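Polyketide synthase (Synechococcus sp., PDB 4GOX) probably transfers a sulfo group from the donor PAPS to a polyketide intermediate, as the sulfotransferase domain of an olefin synthase. Local coordinates at residues 54-59 against 123-128; 166-171 against 261-266. All blocks are in the same frame, centred on the assembly; numbering follows the deposited sequence.

Interaction 1 of 2, residues 54-59 against 123-128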
loop_
_atom_site.group_PDB
_atom_site.type_symbol
_atom_site.label_atom_id
_atom_site.label_comp_id
_atom_site.label_asym_id
_atom_site.label_seq_id
_atom_site.Cartn_x
_atom_site.Cartn_y
_atom_site.Cartn_z
ATOM N N PRO A 54 0.576 6.671 7.018
ATOM C CA PRO A 54 -0.640 5.855 6.830
ATOM C C PRO A 54 -1.329 6.250 5.507
ATOM O O PRO A 54 -1.035 7.314 4.965
ATOM C CB PRO A 54 -1.509 6.221 8.035
ATOM C CG PRO A 54 -0.998 7.512 8.525
ATOM C CD PRO A 54 0.422 7.635 8.134
ATOM N N GLU A 55 -2.186 5.373 4.966
ATOM C CA GLU A 55 -2.879 5.517 3.673
ATOM C C GLU A 55 -3.296 6.931 3.264
ATOM O O GLU A 55 -4.239 7.489 3.835
ATOM C CB GLU A 55 -4.088 4.574 3.591
ATOM C CG GLU A 55 -3.692 3.162 3.205
ATOM C CD GLU A 55 -4.573 2.064 3.753
ATOM O OE1 GLU A 55 -4.017 1.115 4.349
ATOM O OE2 GLU A 55 -5.798 2.092 3.498
ATOM N N LEU A 56 -2.569 7.499 2.275
ATOM C CA LEU A 56 -2.866 8.804 1.665
ATOM C C LEU A 56 -4.151 8.759 0.840
ATOM O O LEU A 56 -4.911 9.734 0.824
ATOM C CB LEU A 56 -1.675 9.249 0.788
ATOM C CG LEU A 56 -0.336 9.443 1.537
ATOM C CD1 LEU A 56 0.822 9.528 0.557
ATOM C CD2 LEU A 56 -0.360 10.731 2.406
ATOM N N HIS A 57 -4.407 7.615 0.138
ATOM C CA HIS A 57 -5.590 7.416 -0.712
ATOM C C HIS A 57 -5.792 8.565 -1.711
ATOM O O HIS A 57 -6.821 9.237 -1.691
ATOM C CB HIS A 57 -6.874 7.090 0.110
ATOM C CG HIS A 57 -7.869 6.283 -0.684
ATOM N ND1 HIS A 57 -7.526 5.050 -1.241
ATOM C CD2 HIS A 57 -9.131 6.593 -1.072
ATOM C CE1 HIS A 57 -8.602 4.637 -1.893
ATOM N NE2 HIS A 57 -9.591 5.533 -1.823
ATOM N N LEU A 58 -4.761 8.830 -2.530
ATOM C CA LEU A 58 -4.745 9.926 -3.522
ATOM C C LEU A 58 -4.915 9.452 -4.982
ATOM O O LEU A 58 -5.661 10.058 -5.742
ATOM C CB LEU A 58 -3.402 10.664 -3.414
ATOM C CG LEU A 58 -3.168 11.505 -2.135
ATOM C CD1 LEU A 58 -1.690 11.923 -2.021
ATOM C CD2 LEU A 58 -4.086 12.732 -2.138
ATOM N N LEU A 59 -4.211 8.380 -5.371
ATOM C CA LEU A 59 -4.203 7.851 -6.744
ATOM C C LEU A 59 -5.560 7.653 -7.449
ATOM O O LEU A 59 -5.614 7.987 -8.634
ATOM C CB LEU A 59 -3.284 6.626 -6.832
ATOM C CG LEU A 59 -2.704 6.253 -8.206
ATOM C CD1 LEU A 59 -1.753 7.343 -8.712
ATOM C CD2 LEU A 59 -1.921 4.961 -8.105
ATOM N N ARG A 123 13.791 12.498 1.551
ATOM C CA ARG A 123 13.188 11.187 1.800
ATOM C C ARG A 123 12.312 10.703 0.665
ATOM O O ARG A 123 11.588 11.489 0.060
ATOM C CB ARG A 123 12.417 11.156 3.134
ATOM C CG ARG A 123 13.247 11.627 4.322
ATOM C CD ARG A 123 12.550 11.375 5.633
ATOM N NE ARG A 123 11.595 12.426 5.973
ATOM C CZ ARG A 123 10.704 12.322 6.952
ATOM N NH1 ARG A 123 10.636 11.212 7.686
ATOM N NH2 ARG A 123 9.869 13.321 7.205
ATOM N N LEU A 124 12.364 9.394 0.396
ATOM C CA LEU A 124 11.541 8.785 -0.633
ATOM C C LEU A 124 10.161 8.500 -0.073
ATOM O O LEU A 124 10.009 7.683 0.831
ATOM C CB LEU A 124 12.208 7.518 -1.194
ATOM C CG LEU A 124 11.359 6.679 -2.173
ATOM C CD1 LEU A 124 11.183 7.392 -3.498
ATOM C CD2 LEU A 124 11.959 5.302 -2.372
ATOM N N LEU A 125 9.148 9.156 -0.649
ATOM C CA LEU A 125 7.759 9.008 -0.276
ATOM C C LEU A 125 7.248 7.642 -0.742
ATOM O O LEU A 125 7.483 7.223 -1.876
ATOM C CB LEU A 125 6.923 10.154 -0.870
ATOM C CG LEU A 125 5.386 10.068 -0.714
ATOM C CD1 LEU A 125 4.969 10.317 0.733
ATOM C CD2 LEU A 125 4.685 11.085 -1.632
ATOM N N ILE A 126 6.588 6.946 0.174
ATOM C CA ILE A 126 6.011 5.640 -0.059
ATOM C C ILE A 126 4.512 5.777 0.154
ATOM O O ILE A 126 4.088 6.118 1.259
ATOM C CB ILE A 126 6.588 4.525 0.867
ATOM C CG1 ILE A 126 8.153 4.559 1.071
ATOM C CG2 ILE A 126 6.035 3.132 0.489
ATOM C CD1 ILE A 126 9.073 4.136 -0.072
ATOM N N ASP A 127 3.718 5.473 -0.893
ATOM C CA ASP A 127 2.267 5.475 -0.803
ATOM C C ASP A 127 1.829 4.017 -0.708
ATOM O O ASP A 127 1.864 3.299 -1.708
ATOM C CB ASP A 127 1.611 6.178 -2.024
ATOM C CG ASP A 127 0.082 6.233 -2.009
ATOM O OD1 ASP A 127 -0.484 6.977 -2.822
ATOM O OD2 ASP A 127 -0.554 5.490 -1.192
ATOM N N LYS A 128 1.416 3.570 0.490
ATOM C CA LYS A 128 0.930 2.195 0.643
ATOM C C LYS A 128 -0.566 2.208 0.406
ATOM O O LYS A 128 -1.276 3.072 0.943
ATOM C CB LYS A 128 1.212 1.663 2.077
ATOM C CG LYS A 128 0.759 0.201 2.290
ATOM C CD LYS A 128 -0.674 0.040 2.848
ATOM C CE LYS A 128 -0.712 0.137 4.367
ATOM N NZ LYS A 128 -1.926 -0.517 4.941
HETATM O O HOH W 1 -0.267 6.178 1.387
HETATM O O HOH W 2 -2.878 4.966 -0.153
#

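Interaction 2 of 2, residues 166-171 against 261-266. With A3P (adenosine-3'-5'-diphosphate), chain B.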
loop_
_atom_site.group_PDB
_atom_site.type_symbol
_atom_site.label_atom_id
_atom_site.label_comp_id
_atom_site.label_asym_id
_atom_site.label_seq_id
_atom_site.Cartn_x
_atom_site.Cartn_y
_atom_site.Cartn_z
ATOM N N THR A 166 -12.587 -12.468 5.829
ATOM C CA THR A 166 -13.823 -13.058 6.354
ATOM C C THR A 166 -14.066 -12.563 7.783
ATOM O O THR A 166 -15.109 -11.962 8.048
ATOM C CB THR A 166 -13.761 -14.598 6.213
ATOM O OG1 THR A 166 -14.075 -14.941 4.866
ATOM C CG2 THR A 166 -14.699 -15.333 7.165
ATOM N N ARG A 167 -13.078 -12.795 8.679
ATOM C CA ARG A 167 -13.079 -12.421 10.098
ATOM C C ARG A 167 -13.386 -10.937 10.309
ATOM O O ARG A 167 -14.224 -10.596 11.147
ATOM C CB ARG A 167 -11.708 -12.734 10.717
ATOM C CG ARG A 167 -11.598 -14.083 11.401
ATOM C CD ARG A 167 -10.494 -14.057 12.449
ATOM N NE ARG A 167 -9.165 -14.339 11.892
ATOM C CZ ARG A 167 -8.245 -13.420 11.606
ATOM N NH1 ARG A 167 -8.496 -12.131 11.805
ATOM N NH2 ARG A 167 -7.068 -13.783 11.111
ATOM N N LEU A 168 -12.714 -10.065 9.535
ATOM C CA LEU A 168 -12.825 -8.611 9.623
ATOM C C LEU A 168 -14.149 -8.007 9.115
ATOM O O LEU A 168 -14.351 -6.798 9.263
ATOM C CB LEU A 168 -11.585 -7.934 8.988
ATOM C CG LEU A 168 -10.343 -7.657 9.880
ATOM C CD1 LEU A 168 -10.627 -6.609 10.944
ATOM C CD2 LEU A 168 -9.723 -8.939 10.470
ATOM N N ARG A 169 -15.058 -8.849 8.552
ATOM C CA ARG A 169 -16.388 -8.475 8.027
ATOM C C ARG A 169 -16.302 -7.346 6.971
ATOM O O ARG A 169 -17.208 -6.507 6.875
ATOM C CB ARG A 169 -17.377 -8.097 9.167
ATOM C CG ARG A 169 -17.452 -9.077 10.343
ATOM C CD ARG A 169 -17.806 -8.378 11.655
ATOM N NE ARG A 169 -16.789 -7.402 12.064
ATOM C CZ ARG A 169 -15.741 -7.679 12.836
ATOM N NH1 ARG A 169 -15.561 -8.906 13.309
ATOM N NH2 ARG A 169 -14.864 -6.732 13.139
ATOM N N MET A 170 -15.210 -7.344 6.176
ATOM C CA MET A 170 -14.916 -6.346 5.140
ATOM C C MET A 170 -15.888 -6.340 3.941
ATOM O O MET A 170 -15.854 -5.396 3.142
ATOM C CB MET A 170 -13.457 -6.458 4.679
ATOM C CG MET A 170 -12.459 -5.855 5.649
ATOM S SD MET A 170 -10.740 -5.995 5.084
ATOM C CE MET A 170 -10.695 -4.712 3.812
ATOM N N ASP A 171 -16.763 -7.371 3.835
ATOM C CA ASP A 171 -17.770 -7.536 2.780
ATOM C C ASP A 171 -18.887 -6.492 2.877
ATOM O O ASP A 171 -19.560 -6.207 1.886
ATOM C CB ASP A 171 -18.356 -8.961 2.805
ATOM C CG ASP A 171 -18.867 -9.399 4.162
ATOM O OD1 ASP A 171 -18.124 -10.101 4.876
ATOM O OD2 ASP A 171 -20.006 -9.029 4.515
ATOM N N ASP A 261 -4.419 -1.673 9.077
ATOM C CA ASP A 261 -4.862 -2.842 9.828
ATOM C C ASP A 261 -5.340 -2.438 11.221
ATOM O O ASP A 261 -4.547 -1.891 11.995
ATOM C CB ASP A 261 -3.737 -3.893 9.878
ATOM C CG ASP A 261 -3.956 -5.098 10.775
ATOM O OD1 ASP A 261 -5.124 -5.377 11.137
ATOM O OD2 ASP A 261 -2.974 -5.803 11.057
ATOM N N PRO A 262 -6.625 -2.692 11.574
ATOM C CA PRO A 262 -7.107 -2.284 12.920
ATOM C C PRO A 262 -6.490 -3.080 14.079
ATOM O O PRO A 262 -6.401 -2.568 15.191
ATOM C CB PRO A 262 -8.622 -2.461 12.830
ATOM C CG PRO A 262 -8.824 -3.485 11.769
ATOM C CD PRO A 262 -7.706 -3.314 10.775
ATOM N N ASN A 263 -6.026 -4.315 13.802
ATOM C CA ASN A 263 -5.410 -5.198 14.797
ATOM C C ASN A 263 -3.875 -5.031 14.868
ATOM O O ASN A 263 -3.234 -5.802 15.577
ATOM C CB ASN A 263 -5.746 -6.675 14.460
ATOM C CG ASN A 263 -7.199 -6.985 14.161
ATOM O OD1 ASN A 263 -8.130 -6.431 14.761
ATOM N ND2 ASN A 263 -7.417 -7.931 13.251
ATOM N N PHE A 264 -3.280 -4.071 14.120
ATOM C CA PHE A 264 -1.824 -3.911 14.062
ATOM C C PHE A 264 -1.097 -3.813 15.393
ATOM O O PHE A 264 -0.084 -4.490 15.574
ATOM C CB PHE A 264 -1.376 -2.816 13.076
ATOM C CG PHE A 264 0.137 -2.709 12.941
ATOM C CD1 PHE A 264 0.855 -3.645 12.207
ATOM C CD2 PHE A 264 0.831 -1.660 13.530
ATOM C CE1 PHE A 264 2.245 -3.556 12.104
ATOM C CE2 PHE A 264 2.218 -1.551 13.386
ATOM C CZ PHE A 264 2.916 -2.510 12.695
ATOM N N LEU A 265 -1.624 -3.004 16.326
ATOM C CA LEU A 265 -1.035 -2.812 17.644
ATOM C C LEU A 265 -1.326 -3.961 18.625
ATOM O O LEU A 265 -0.861 -3.921 19.761
ATOM C CB LEU A 265 -1.364 -1.417 18.235
ATOM C CG LEU A 265 -1.116 -0.204 17.293
ATOM C CD1 LEU A 265 -1.756 1.056 17.843
ATOM C CD2 LEU A 265 0.372 0.037 17.050
ATOM N N GLN A 266 -2.022 -5.022 18.165
ATOM C CA GLN A 266 -2.270 -6.199 19.002
ATOM C C GLN A 266 -1.054 -7.155 19.011
ATOM O O GLN A 266 -1.061 -8.150 19.739
ATOM C CB GLN A 266 -3.581 -6.922 18.604
ATOM C CG GLN A 266 -4.858 -6.249 19.137
ATOM C CD GLN A 266 -5.054 -6.422 20.637
ATOM O OE1 GLN A 266 -4.452 -5.722 21.463
ATOM N NE2 GLN A 266 -5.928 -7.344 21.028
HETATM P P1 A3P B . -4.937 -10.555 10.693
HETATM O O1P A3P B . -6.357 -10.722 10.208
HETATM O O2P A3P B . -4.848 -9.569 11.839
HETATM O O3P A3P B . -4.150 -11.828 10.837
HETATM P P2 A3P B . -3.001 -5.437 5.918
HETATM O O4P A3P B . -2.532 -5.469 4.491
HETATM O O5P A3P B . -4.478 -5.310 6.136
HETATM O O6P A3P B . -2.158 -4.527 6.782
HETATM O "O5'" A3P B . -2.672 -6.890 6.510
HETATM C "C5'" A3P B . -3.218 -7.314 7.770
HETATM C "C4'" A3P B . -2.501 -8.583 8.219
HETATM O "O4'" A3P B . -1.105 -8.376 8.393
HETATM C "C3'" A3P B . -2.949 -9.119 9.565
HETATM O "O3'" A3P B . -4.173 -9.837 9.454
HETATM C "C2'" A3P B . -1.776 -9.971 9.999
HETATM O "O2'" A3P B . -1.906 -11.331 9.574
HETATM C "C1'" A3P B . -0.579 -9.348 9.300
HETATM N N9 A3P B . 0.233 -8.688 10.349
HETATM C C8 A3P B . -0.101 -7.537 10.998
HETATM N N7 A3P B . 0.827 -7.223 11.931
HETATM C C5 A3P B . 1.764 -8.188 11.884
HETATM C C6 A3P B . 3.001 -8.482 12.634
HETATM N N6 A3P B . 3.404 -7.620 13.585
HETATM N N1 A3P B . 3.710 -9.590 12.299
HETATM C C2 A3P B . 3.310 -10.433 11.314
HETATM N N3 A3P B . 2.166 -10.248 10.614
HETATM C C4 A3P B . 1.374 -9.161 10.846
#

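Interaction 1 of 2, residues 54-59 against 123-128
E55 meets K128 in a salt bridge that joins the loop 54-59 to the C-terminal end of the strand segment 123-128. Beyond CG the glutamate is extended, and K128 NZ reaches E55 OE1 at 2.7 Å, nearly in line with the C-O bond. The lysine starts out with CG anti to its backbone N (chi1 -178°), then folds at chi2 and chi3, which carries the ammonium back to E55; T38 OG1 gives NZ a second partner. Closer to the backbone, E55 CG rests 3.3 Å from K128 O.

L56 then points its CB to the strand. Its CD1 methyl lies 4.2 Å from L125 CD1, the apolar part of the contact. L56 N donates to a water at 2.8 Å that lies within bonding distance of D127 OD2. H57 N donates to a second water at 3.1 Å. This second water has D127 OD2 and K128 O in reach and, with further neighbours counted, more acceptors than its protons may serve at once. D127 OD2 thus gathers two waters that link consecutive loop amides to the strand, while OD1 is held by the hydroxyls of Y113 and Y132.

Further on, L58 and L59 pack on helix 109-119, and L56 also touches helix 79-88. Strand 124-129 runs between strands 50-51 and 26-30 of a five-stranded parallel sheet, whose order 2-3-1-4-5 is that of the P-loop-like sulfotransferase fold, and K128 near its C-terminal end turns its ammonium toward the nucleotide site.

Interaction 2 of 2, residues 166-171 against 261-266
L168 points its CD1 methyl at the CG corner of P262, 3.7 Å away, while its other methyl, CD2, sits 3.8 Å from N263 ND2. This small surface contact brings the end of helix 158-167 up to the loop 261-266, and adenosine-3'-5'-diphosphate ties the two together from one side. R167 presents the edge of its guanidinium to the 3'-phosphate: NH1 donates to A3P O1P at 3.0 Å and NH2 to the same oxygen at 3.3 Å. E163 forms a salt bridge with R167 NE. From the other segment, N263 ND2 adds a weak bond to A3P O2P, long at 3.4 Å but almost straight (174°).

The helix ends in a Schellman motif, with R169 at positive phi, and the facing loop makes a type I turn from D261 to F264. Within that turn D261 forms an Asx turn: CG lies anti to its own N (chi1 172°), which lets OD1 accept from N263 N at 3.0 Å, the amide approaching from above the carboxylate plane. R34 forms a salt bridge with OD1. With an alanine here, the N263 amide would probably lose this acceptor and R34 its anionic mate, setting the turn freer to shift against the nucleotide. D261 OD2 also lies 3.4 Å from A3P C8, and F264 CD1 approaches A3P N7 obliquely at 3.6 Å, its ring stacked on Y243.

In the fold
The centres of interactions 1 and 2 are 21 Å apart and their nearest atoms about 5 Å, so they do not touch; both near ends border the 5'-phosphate. Interaction 2 reaches from the 3'-phosphate to the adenine and, through D261, touches the 5'-phosphate side, where the K128 side chain of interaction 1 also arrives, about 4 Å from the bound nucleotide at the nearest atoms. This is the end at which PAPS would carry its sulfo group. T38, at the start of helix 37-45, links them: its hydroxyl bonds to K128, to the backbone N of D261 and to A3P. Interaction 1 is buried near the sheet, and interaction 2 lies at the surface.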